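Local coordinates for YchF GTP-binding protein (Schizosaccharomyces pombe, PDB 1NI3) that hydrolyses ATP, and GTP less efficiently, and negatively regulates the G2/M transition of the cell cycle, at residues L230-E235 with I263-A268; A268-L273 with S292-I297; V123-D128 with N243-K248; G24-P29 with D117-V122. All blocks are in the same frame, centred on the assembly; numbering follows the deposited sequence.

In the fold
Contact 4 comes first along the chain. It pairs strand 22-27 with strand 118-124 and closes a loop of 87 residues that includes helix 33-42. Contact 3 opens directly after it, where strand 118-124 runs out, and closes at 243-248, where helix 246-254 begins. Contact 1 opens at 230-235, inside the loop of contact 3, and closes beyond it at 263-268, so the two cross. It joins neighbouring strands 227-232 and 262-265. Contact 2 follows in series. It shares Ala268 with contact 1 and ties helix 267-273 to helix 294-304. Contacts 1, 3 and 4 all reach one sheet. Contact 2 meets contact 4 where Ile297 O bonds to Tyr120 OH.

Contact 1. Residues L230-E235 with I263-A268; sequences LVNMSE and IPMSVA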
# COMPACT_ATOMS: atom_id res chain seq x y z
N LEU A 230 -5.86 -5.28 -9.20
CA LEU A 230 -7.29 -5.16 -9.05
C LEU A 230 -7.93 -5.50 -10.40
O LEU A 230 -7.96 -4.66 -11.30
CB LEU A 230 -7.68 -3.75 -8.62
CG LEU A 230 -7.14 -3.23 -7.29
CD1 LEU A 230 -7.72 -1.85 -7.03
CD2 LEU A 230 -7.51 -4.17 -6.15
N VAL A 231 -8.42 -6.74 -10.54
CA VAL A 231 -9.06 -7.17 -11.79
C VAL A 231 -10.49 -6.65 -11.85
O VAL A 231 -11.39 -7.27 -11.30
CB VAL A 231 -9.13 -8.71 -11.91
CG1 VAL A 231 -9.76 -9.08 -13.26
CG2 VAL A 231 -7.76 -9.32 -11.80
N ASN A 232 -10.69 -5.53 -12.53
CA ASN A 232 -12.00 -4.91 -12.65
C ASN A 232 -12.87 -5.56 -13.71
O ASN A 232 -12.53 -5.54 -14.89
CB ASN A 232 -11.84 -3.41 -12.97
CG ASN A 232 -13.16 -2.70 -13.05
OD1 ASN A 232 -14.08 -3.00 -12.30
ND2 ASN A 232 -13.27 -1.73 -13.96
N MSE A 233 -13.98 -6.16 -13.30
CA MSE A 233 -14.92 -6.79 -14.22
C MSE A 233 -16.33 -6.22 -13.98
O MSE A 233 -16.54 -5.43 -13.06
CB MSE A 233 -14.91 -8.28 -13.97
CG MSE A 233 -15.41 -8.64 -12.60
SE MSE A 233 -15.10 -10.54 -12.31
CE MSE A 233 -14.50 -10.71 -10.60
N SER A 234 -17.30 -6.64 -14.80
CA SER A 234 -18.69 -6.16 -14.70
C SER A 234 -19.43 -6.66 -13.46
O SER A 234 -19.16 -7.76 -12.96
CB SER A 234 -19.48 -6.60 -15.92
OG SER A 234 -19.54 -8.00 -16.05
N GLU A 235 -20.38 -5.86 -12.98
CA GLU A 235 -21.14 -6.25 -11.80
C GLU A 235 -21.64 -7.66 -12.02
O GLU A 235 -21.50 -8.52 -11.14
CB GLU A 235 -22.33 -5.32 -11.56
CG GLU A 235 -22.87 -5.46 -10.15
CD GLU A 235 -24.11 -4.64 -9.88
OE1 GLU A 235 -24.16 -3.47 -10.33
OE2 GLU A 235 -25.04 -5.15 -9.22
N ILE A 263 -6.96 -9.29 -6.57
CA ILE A 263 -8.31 -9.03 -6.06
C ILE A 263 -9.36 -8.79 -7.14
O ILE A 263 -9.47 -7.69 -7.67
CB ILE A 263 -8.30 -7.77 -5.14
CG1 ILE A 263 -7.36 -8.00 -3.95
CG2 ILE A 263 -9.71 -7.46 -4.68
CD1 ILE A 263 -7.37 -6.85 -2.93
N PRO A 264 -10.17 -9.82 -7.48
CA PRO A 264 -11.20 -9.63 -8.51
C PRO A 264 -12.25 -8.71 -7.94
O PRO A 264 -12.75 -8.93 -6.84
CB PRO A 264 -11.71 -11.04 -8.72
CG PRO A 264 -11.64 -11.61 -7.35
CD PRO A 264 -10.26 -11.17 -6.90
N MSE A 265 -12.59 -7.67 -8.70
CA MSE A 265 -13.55 -6.68 -8.24
C MSE A 265 -14.44 -6.18 -9.38
O MSE A 265 -14.38 -6.68 -10.49
CB MSE A 265 -12.79 -5.48 -7.72
CG MSE A 265 -12.12 -4.73 -8.84
SE MSE A 265 -11.68 -2.96 -8.21
CE MSE A 265 -13.52 -2.41 -7.85
N SER A 266 -15.22 -5.15 -9.08
CA SER A 266 -16.11 -4.54 -10.05
C SER A 266 -16.37 -3.08 -9.68
O SER A 266 -17.29 -2.77 -8.91
CB SER A 266 -17.43 -5.31 -10.12
OG SER A 266 -18.42 -4.54 -10.82
N VAL A 267 -15.55 -2.18 -10.23
CA VAL A 267 -15.67 -0.75 -9.97
C VAL A 267 -17.11 -0.27 -10.16
O VAL A 267 -17.57 0.66 -9.48
CB VAL A 267 -14.80 0.05 -10.94
CG1 VAL A 267 -15.01 1.55 -10.73
CG2 VAL A 267 -13.34 -0.33 -10.74
N ALA A 268 -17.80 -0.92 -11.08
CA ALA A 268 -19.19 -0.61 -11.39
C ALA A 268 -20.05 -0.88 -10.19
O ALA A 268 -20.89 -0.07 -9.81
CB ALA A 268 -19.64 -1.49 -12.56
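Asn232 grips the start of helix 267-273 through Val267. Its OD1 accepts a bond from Val267 N at 2.7 Å, and the donor is tilted 33° from the amide plane. CG lies anti to the backbone N (chi1 -178°). This sets the amide carbon beside Val267 CG2, 3.3 Å from CG, and the two side chains cross at about a right angle. ND2 donates to Val31 O of the P-loop, so both ends of the amide are held. An alanine here would probably leave Val267 N and Val31 O without these partners and the P-loop less firmly tied to the helix start. Residues 232-235 read Asn-Met-Ser-Glu, consistent with the G4 motif of YchF proteins, where canonical GTPases have NKxD. Met233 is a predicted ATP-binding residue, here selenomethionine. The two strands run parallel. Met265 N donates to Val231 O at 2.9 Å, and Met233 N to Met265 O at 2.9 Å. The packing is tight on the face of Leu230 and Met265, which helix 33-42 covers with Phe36. There Leu230 CD2 lies 3.8 Å from Ile263 CB. On the other side Met233 CE meets Pro264 CB at 3.4 Å. Ser266 OG gives Met233 O only a weak bond of 3.1 Å and also caps Phe269 N. Toward solvent the contact thins out. Glu235, partly exposed, turns to Arg272 in a salt bridge, and Ala268 is exposed.

Contact 2. Residues A268-L273 with S292-I297; sequences AFEERL and SMLPKI
Glu270 receives two hydrogen bonds from the segment that leads into helix 294-304, one on each carboxylate oxygen. OE1 takes the hydroxyl proton of Ser292 OG at 2.6 Å, on its syn lone pair. OE2 takes Met293 N at 2.9 Å, also from the syn side but 31° out of the carboxylate plane. The side chain is bent to reach them: chi2 of -59° folds CD back from the extended course. Ser292 OG is used twice. Anti to the backbone N (chi1 167°), it donates to Glu270 OE1 and accepts from Leu294 N at 3.3 Å, so the serine forms a capping bond at the helix start. Helix 267-273, which follows the last parallel strand of the G-domain sheet, is thus joined side-on to the beginning of helix 294-304. Two donors on the carboxylate, near a helix N terminus, would probably favour its ionised form. An alanine in place of Glu270 would probably leave Ser292 OG and Met293 N without their acceptor and the helix start less firmly held. Apolar atoms border the polar group. Leu294 CG lies 3.2 Å from Glu270 OE1, and the two side chains slide past each other in opposite directions. Leu273 CD2 rests 3.7 Å from Ser292 CB. On the sheet side, the side chain of Met265 touches Glu270. Met293 O accepts Ile297 N at 2.7 Å.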
# COMPACT_ATOMS: atom_id res chain seq x y z
N ALA A 268 -17.80 -0.92 -11.08
CA ALA A 268 -19.19 -0.61 -11.39
C ALA A 268 -20.05 -0.88 -10.19
O ALA A 268 -20.89 -0.07 -9.81
CB ALA A 268 -19.64 -1.49 -12.56
N PHE A 269 -19.82 -2.05 -9.59
CA PHE A 269 -20.57 -2.48 -8.42
C PHE A 269 -20.21 -1.67 -7.20
O PHE A 269 -21.10 -1.24 -6.46
CB PHE A 269 -20.28 -3.95 -8.09
CG PHE A 269 -20.99 -4.43 -6.86
CD1 PHE A 269 -22.37 -4.50 -6.83
CD2 PHE A 269 -20.28 -4.77 -5.71
CE1 PHE A 269 -23.05 -4.85 -5.66
CE2 PHE A 269 -20.96 -5.12 -4.54
CZ PHE A 269 -22.34 -5.18 -4.52
N GLU A 270 -18.91 -1.49 -6.97
CA GLU A 270 -18.47 -0.72 -5.82
C GLU A 270 -19.18 0.62 -5.89
O GLU A 270 -19.83 1.04 -4.93
CB GLU A 270 -16.95 -0.53 -5.84
CG GLU A 270 -16.13 -1.79 -5.57
CD GLU A 270 -16.43 -2.44 -4.22
OE1 GLU A 270 -16.56 -1.71 -3.21
OE2 GLU A 270 -16.51 -3.68 -4.18
N GLU A 271 -19.07 1.26 -7.05
CA GLU A 271 -19.70 2.55 -7.25
C GLU A 271 -21.16 2.53 -6.82
O GLU A 271 -21.58 3.31 -5.96
CB GLU A 271 -19.60 2.97 -8.72
CG GLU A 271 -20.36 4.25 -9.06
CD GLU A 271 -19.92 5.44 -8.24
OE1 GLU A 271 -18.74 5.85 -8.38
OE2 GLU A 271 -20.73 5.96 -7.44
N ARG A 272 -21.93 1.62 -7.40
CA ARG A 272 -23.36 1.53 -7.07
C ARG A 272 -23.62 1.34 -5.58
O ARG A 272 -24.62 1.83 -5.06
CB ARG A 272 -24.07 0.39 -7.85
CG ARG A 272 -25.59 0.51 -7.76
CD ARG A 272 -26.37 -0.43 -8.69
NE ARG A 272 -26.79 -1.66 -8.02
CZ ARG A 272 -26.00 -2.70 -7.81
NH1 ARG A 272 -24.75 -2.64 -8.23
NH2 ARG A 272 -26.44 -3.77 -7.17
N LEU A 273 -22.71 0.66 -4.89
CA LEU A 273 -22.91 0.43 -3.47
C LEU A 273 -22.84 1.70 -2.63
O LEU A 273 -23.48 1.81 -1.58
CB LEU A 273 -21.89 -0.61 -2.97
CG LEU A 273 -22.42 -1.72 -2.05
CD1 LEU A 273 -23.73 -2.32 -2.56
CD2 LEU A 273 -21.35 -2.79 -1.97
N SER A 292 -18.61 -5.98 -0.52
CA SER A 292 -17.74 -4.98 -1.11
C SER A 292 -16.27 -5.33 -0.89
O SER A 292 -15.87 -5.70 0.21
CB SER A 292 -18.01 -3.61 -0.48
OG SER A 292 -16.96 -2.72 -0.84
N MSE A 293 -15.46 -5.20 -1.94
CA MSE A 293 -14.05 -5.50 -1.84
C MSE A 293 -13.19 -4.37 -1.29
O MSE A 293 -12.03 -4.58 -0.97
CB MSE A 293 -13.52 -5.89 -3.22
CG MSE A 293 -14.28 -7.01 -3.80
SE MSE A 293 -14.10 -8.49 -2.58
CE MSE A 293 -12.73 -9.45 -3.55
N LEU A 294 -13.75 -3.16 -1.18
CA LEU A 294 -12.96 -2.05 -0.66
C LEU A 294 -12.18 -2.47 0.57
O LEU A 294 -10.96 -2.51 0.53
CB LEU A 294 -13.85 -0.85 -0.31
CG LEU A 294 -14.33 -0.12 -1.55
CD1 LEU A 294 -15.10 1.12 -1.18
CD2 LEU A 294 -13.11 0.22 -2.39
N PRO A 295 -12.89 -2.81 1.66
CA PRO A 295 -12.19 -3.21 2.88
C PRO A 295 -11.00 -4.08 2.53
O PRO A 295 -9.88 -3.73 2.84
CB PRO A 295 -13.27 -3.93 3.66
CG PRO A 295 -14.16 -4.48 2.58
CD PRO A 295 -14.27 -3.32 1.66
N LYS A 296 -11.24 -5.21 1.86
CA LYS A 296 -10.14 -6.08 1.48
C LYS A 296 -9.05 -5.31 0.74
O LYS A 296 -7.88 -5.41 1.11
CB LYS A 296 -10.63 -7.20 0.57
CG LYS A 296 -9.52 -8.03 -0.05
CD LYS A 296 -8.80 -8.86 1.00
CE LYS A 296 -7.89 -9.93 0.39
NZ LYS A 296 -8.62 -11.05 -0.32
N ILE A 297 -9.42 -4.55 -0.29
CA ILE A 297 -8.40 -3.79 -1.02
C ILE A 297 -7.57 -2.94 -0.06
O ILE A 297 -6.35 -3.13 0.05
CB ILE A 297 -9.04 -2.90 -2.09
CG1 ILE A 297 -9.60 -3.76 -3.23
CG2 ILE A 297 -8.00 -1.92 -2.64
CD1 ILE A 297 -10.39 -3.02 -4.25

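Contact 3. Residues V123-D128 with N243-K248; sequences VRAFDD and NKYLPK
The loop that leaves strand 118-124 of the G domain meets the turn ahead of helix 246-254, with Ala125 and Asp127 against Asn243, Lys244 and Tyr245. Tyr245 OH donates to Asp127 OD1 at 3.0 Å. The oxygen lies near the plane of the ring, at its edge. The hydroxyl, for its part, comes from above the carboxylate, 61° out of its plane, and the ring and carboxylate planes stand 73° apart. Asp127 CG sits between the backbone N and the carbonyl carbon (chi1 39°), which sets it 3.6 Å from Tyr245 OH. Lys244 approaches the same OD1. Its extended chain brings NZ to 3.4 Å from Asp127 OD1, a weak bond within a salt bridge, and the two side chains cross at about a right angle. One oxygen therefore has two partners. The strand belongs to the parallel core of a P-loop NTPase fold, next to strand 227-232. Ala125 still shares a backbone bond with Asn232 there, and its side chain touches Val231. Ala125 CB also packs on Tyr245 CD1 at 4.1 Å. Ala125 O lies obliquely to the ring, 3.6 Å from Tyr245 CD1. Pro140 of helix 140-168 also touches the tyrosine. Within the loop, Arg124 NE donates to Phe126 O at 2.8 Å, with the oxygen nearly in the guanidinium plane of Arg124. Arg124 NH1 adds a weak bond to Asn30 O of the P-loop.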
# COMPACT_ATOMS: atom_id res chain seq x y z
N VAL A 123 -6.41 -4.19 -13.57
CA VAL A 123 -6.46 -5.04 -14.76
C VAL A 123 -7.89 -5.08 -15.31
O VAL A 123 -8.85 -5.30 -14.57
CB VAL A 123 -6.00 -6.49 -14.44
CG1 VAL A 123 -6.03 -7.34 -15.70
CG2 VAL A 123 -4.60 -6.47 -13.85
N ARG A 124 -8.03 -4.87 -16.62
CA ARG A 124 -9.35 -4.88 -17.25
C ARG A 124 -9.79 -6.28 -17.66
O ARG A 124 -9.05 -7.01 -18.32
CB ARG A 124 -9.36 -3.96 -18.46
CG ARG A 124 -10.65 -4.01 -19.25
CD ARG A 124 -10.69 -2.88 -20.25
NE ARG A 124 -11.98 -2.80 -20.92
CZ ARG A 124 -12.37 -1.77 -21.65
NH1 ARG A 124 -11.56 -0.73 -21.81
NH2 ARG A 124 -13.57 -1.77 -22.23
N ALA A 125 -11.01 -6.63 -17.26
CA ALA A 125 -11.58 -7.94 -17.57
C ALA A 125 -13.01 -7.73 -18.05
O ALA A 125 -13.88 -8.57 -17.85
CB ALA A 125 -11.59 -8.81 -16.33
N PHE A 126 -13.25 -6.59 -18.67
CA PHE A 126 -14.56 -6.29 -19.19
C PHE A 126 -14.35 -5.73 -20.58
O PHE A 126 -13.27 -5.23 -20.90
CB PHE A 126 -15.26 -5.27 -18.30
CG PHE A 126 -14.60 -3.93 -18.28
CD1 PHE A 126 -15.00 -2.93 -19.16
CD2 PHE A 126 -13.59 -3.65 -17.38
CE1 PHE A 126 -14.39 -1.68 -19.14
CE2 PHE A 126 -12.98 -2.40 -17.36
CZ PHE A 126 -13.39 -1.42 -18.24
N ASP A 127 -15.38 -5.82 -21.41
CA ASP A 127 -15.32 -5.31 -22.78
C ASP A 127 -16.62 -4.61 -23.20
O ASP A 127 -16.85 -4.39 -24.38
CB ASP A 127 -14.98 -6.46 -23.75
CG ASP A 127 -15.66 -7.78 -23.38
OD1 ASP A 127 -15.35 -8.81 -24.01
OD2 ASP A 127 -16.52 -7.78 -22.47
N ASP A 128 -17.44 -4.25 -22.21
CA ASP A 128 -18.72 -3.56 -22.44
C ASP A 128 -18.54 -2.25 -23.21
O ASP A 128 -19.51 -1.56 -23.52
CB ASP A 128 -19.42 -3.27 -21.11
CG ASP A 128 -20.01 -4.51 -20.45
OD1 ASP A 128 -19.90 -4.62 -19.21
OD2 ASP A 128 -20.60 -5.35 -21.16
N ASN A 243 -15.46 -15.04 -14.45
CA ASN A 243 -15.09 -14.08 -15.48
C ASN A 243 -14.51 -14.73 -16.73
O ASN A 243 -14.13 -15.90 -16.72
CB ASN A 243 -14.09 -13.08 -14.91
CG ASN A 243 -13.73 -12.00 -15.90
OD1 ASN A 243 -14.54 -11.13 -16.20
ND2 ASN A 243 -12.51 -12.05 -16.43
N LYS A 244 -14.44 -13.96 -17.81
CA LYS A 244 -13.92 -14.46 -19.07
C LYS A 244 -12.39 -14.47 -19.11
O LYS A 244 -11.79 -15.40 -19.64
CB LYS A 244 -14.46 -13.61 -20.22
CG LYS A 244 -13.77 -13.79 -21.57
CD LYS A 244 -14.36 -12.83 -22.61
CE LYS A 244 -13.62 -12.90 -23.94
NZ LYS A 244 -14.07 -11.87 -24.93
N TYR A 245 -11.77 -13.44 -18.54
CA TYR A 245 -10.31 -13.35 -18.55
C TYR A 245 -9.65 -13.73 -17.23
O TYR A 245 -8.44 -13.98 -17.18
CB TYR A 245 -9.87 -11.93 -18.91
CG TYR A 245 -10.59 -11.31 -20.08
CD1 TYR A 245 -11.85 -10.73 -19.93
CD2 TYR A 245 -10.01 -11.29 -21.35
CE1 TYR A 245 -12.50 -10.12 -21.00
CE2 TYR A 245 -10.65 -10.69 -22.43
CZ TYR A 245 -11.89 -10.11 -22.25
OH TYR A 245 -12.51 -9.52 -23.33
N LEU A 246 -10.44 -13.77 -16.16
CA LEU A 246 -9.92 -14.08 -14.84
C LEU A 246 -8.92 -15.23 -14.78
O LEU A 246 -7.76 -15.03 -14.40
CB LEU A 246 -11.08 -14.34 -13.87
CG LEU A 246 -10.73 -14.40 -12.38
CD1 LEU A 246 -9.87 -13.22 -11.98
CD2 LEU A 246 -12.02 -14.42 -11.58
N PRO A 247 -9.34 -16.45 -15.17
CA PRO A 247 -8.40 -17.58 -15.12
C PRO A 247 -7.08 -17.29 -15.81
O PRO A 247 -6.01 -17.55 -15.26
CB PRO A 247 -9.18 -18.71 -15.79
CG PRO A 247 -10.02 -17.97 -16.80
CD PRO A 247 -10.52 -16.79 -15.98
N LYS A 248 -7.16 -16.72 -17.01
CA LYS A 248 -5.97 -16.40 -17.78
C LYS A 248 -5.08 -15.44 -16.99
O LYS A 248 -3.93 -15.75 -16.71
CB LYS A 248 -6.39 -15.77 -19.11
CG LYS A 248 -7.64 -16.43 -19.71
CD LYS A 248 -7.78 -16.18 -21.22
CE LYS A 248 -6.68 -16.90 -22.01
NZ LYS A 248 -6.74 -16.63 -23.47

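Contact 4. Residues G24-P29 with D117-V122; sequences GIVGMP and DAIYQV
Val26 packs on Ile119 at the apolar centre of two neighbouring parallel strands. Val26 CB lies 3.6 Å from Ile119 CG2, and Val26 CG2 is 3.8 Å from Ile119 CD1. These are strands 22-27 and 118-124 of the G-domain sheet, and the first leads straight into the P-loop, whose predicted ATP-binding residues begin at Asn30. Phe109 and Val113 of helix 107-113 cover this face. Ile119 CG1, anti to the carbonyl carbon (chi1 -78°), is thereby placed 4.0 Å from Val26 CG2. Gln121 shares the face, with NE2 4.0 Å from Val26 CG1. The opposite face carries Ile25, Tyr120 and Val122. Ile25 CG2 meets Val122 CG2 at 3.9 Å. The Tyr120 ring leads away from residues 24-29, and its OH bonds to Ile297 O of helix 294-304. Thus the tyrosine touches the neighbouring strand mainly near its base, through CB. Between the two faces runs the polar backbone ladder. Gly24 N donates to Ala118 O, and Tyr120 N to Gly24 O. Val26 N gives Tyr120 O a bond of 2.8 Å. At the end of the pairing Gly27 O takes a weak bond from Lys33 NZ, a predicted ATP-binding lysine. Val26 O accepts from Val122 N at 2.9 Å, nearly along the C=O axis, and has a CA-H...O contact with Gln121 CA at 3.2 Å.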
# COMPACT_ATOMS: atom_id res chain seq x y z
N GLY A 24 -0.50 4.51 -5.03
CA GLY A 24 -1.07 5.22 -6.16
C GLY A 24 -1.74 4.23 -7.09
O GLY A 24 -1.32 3.08 -7.15
N ILE A 25 -2.79 4.66 -7.79
CA ILE A 25 -3.49 3.78 -8.71
C ILE A 25 -2.90 3.79 -10.14
O ILE A 25 -2.93 4.81 -10.84
CB ILE A 25 -4.96 4.17 -8.81
CG1 ILE A 25 -5.57 4.13 -7.41
CG2 ILE A 25 -5.69 3.26 -9.80
CD1 ILE A 25 -7.08 4.30 -7.36
N VAL A 26 -2.39 2.64 -10.55
CA VAL A 26 -1.77 2.45 -11.86
C VAL A 26 -2.66 1.63 -12.78
O VAL A 26 -3.31 0.66 -12.35
CB VAL A 26 -0.42 1.71 -11.71
CG1 VAL A 26 -0.07 0.98 -12.99
CG2 VAL A 26 0.65 2.71 -11.33
N GLY A 27 -2.68 2.00 -14.05
CA GLY A 27 -3.50 1.26 -15.00
C GLY A 27 -3.36 1.70 -16.44
O GLY A 27 -2.83 2.77 -16.73
N MSE A 28 -3.85 0.87 -17.35
CA MSE A 28 -3.80 1.18 -18.76
C MSE A 28 -5.02 2.04 -19.08
O MSE A 28 -6.06 1.90 -18.46
CB MSE A 28 -3.83 -0.11 -19.57
CG MSE A 28 -3.11 -0.03 -20.89
SE MSE A 28 -1.25 0.54 -20.67
CE MSE A 28 -0.45 -1.22 -20.50
N PRO A 29 -4.89 2.97 -20.04
CA PRO A 29 -6.01 3.85 -20.43
C PRO A 29 -7.33 3.11 -20.55
O PRO A 29 -7.40 2.06 -21.19
CB PRO A 29 -5.55 4.41 -21.77
CG PRO A 29 -4.06 4.54 -21.56
CD PRO A 29 -3.70 3.25 -20.85
N ASP A 117 4.57 4.49 -2.91
CA ASP A 117 5.29 3.34 -2.34
C ASP A 117 4.67 1.96 -2.60
O ASP A 117 5.33 0.94 -2.43
CB ASP A 117 5.43 3.54 -0.84
CG ASP A 117 6.01 4.87 -0.50
OD1 ASP A 117 7.26 4.97 -0.43
OD2 ASP A 117 5.22 5.84 -0.33
N ALA A 118 3.39 1.94 -3.00
CA ALA A 118 2.67 0.71 -3.31
C ALA A 118 1.71 0.98 -4.46
O ALA A 118 0.91 1.91 -4.41
CB ALA A 118 1.93 0.22 -2.08
N ILE A 119 1.80 0.14 -5.48
CA ILE A 119 0.97 0.27 -6.67
C ILE A 119 -0.29 -0.58 -6.70
O ILE A 119 -0.29 -1.77 -6.36
CB ILE A 119 1.80 -0.07 -7.93
CG1 ILE A 119 2.70 1.10 -8.30
CG2 ILE A 119 0.90 -0.40 -9.10
CD1 ILE A 119 3.44 0.89 -9.55
N TYR A 120 -1.38 0.06 -7.12
CA TYR A 120 -2.66 -0.60 -7.26
C TYR A 120 -2.86 -0.71 -8.77
O TYR A 120 -3.28 0.25 -9.40
CB TYR A 120 -3.75 0.26 -6.67
CG TYR A 120 -3.99 0.02 -5.20
CD1 TYR A 120 -4.30 -1.25 -4.75
CD2 TYR A 120 -3.98 1.06 -4.28
CE1 TYR A 120 -4.60 -1.49 -3.43
CE2 TYR A 120 -4.29 0.84 -2.94
CZ TYR A 120 -4.60 -0.44 -2.52
OH TYR A 120 -4.92 -0.70 -1.22
N GLN A 121 -2.55 -1.87 -9.34
CA GLN A 121 -2.67 -2.06 -10.79
C GLN A 121 -4.01 -2.60 -11.24
O GLN A 121 -4.30 -3.78 -11.07
CB GLN A 121 -1.56 -2.99 -11.28
CG GLN A 121 -1.52 -3.20 -12.79
CD GLN A 121 -0.12 -3.48 -13.28
OE1 GLN A 121 0.09 -4.19 -14.27
NE2 GLN A 121 0.86 -2.90 -12.59
N VAL A 122 -4.80 -1.73 -11.85
CA VAL A 122 -6.13 -2.10 -12.33
C VAL A 122 -6.13 -2.89 -13.65
O VAL A 122 -5.91 -2.32 -14.72
CB VAL A 122 -7.00 -0.87 -12.53
CG1 VAL A 122 -8.38 -1.30 -12.95
CG2 VAL A 122 -7.02 -0.05 -11.26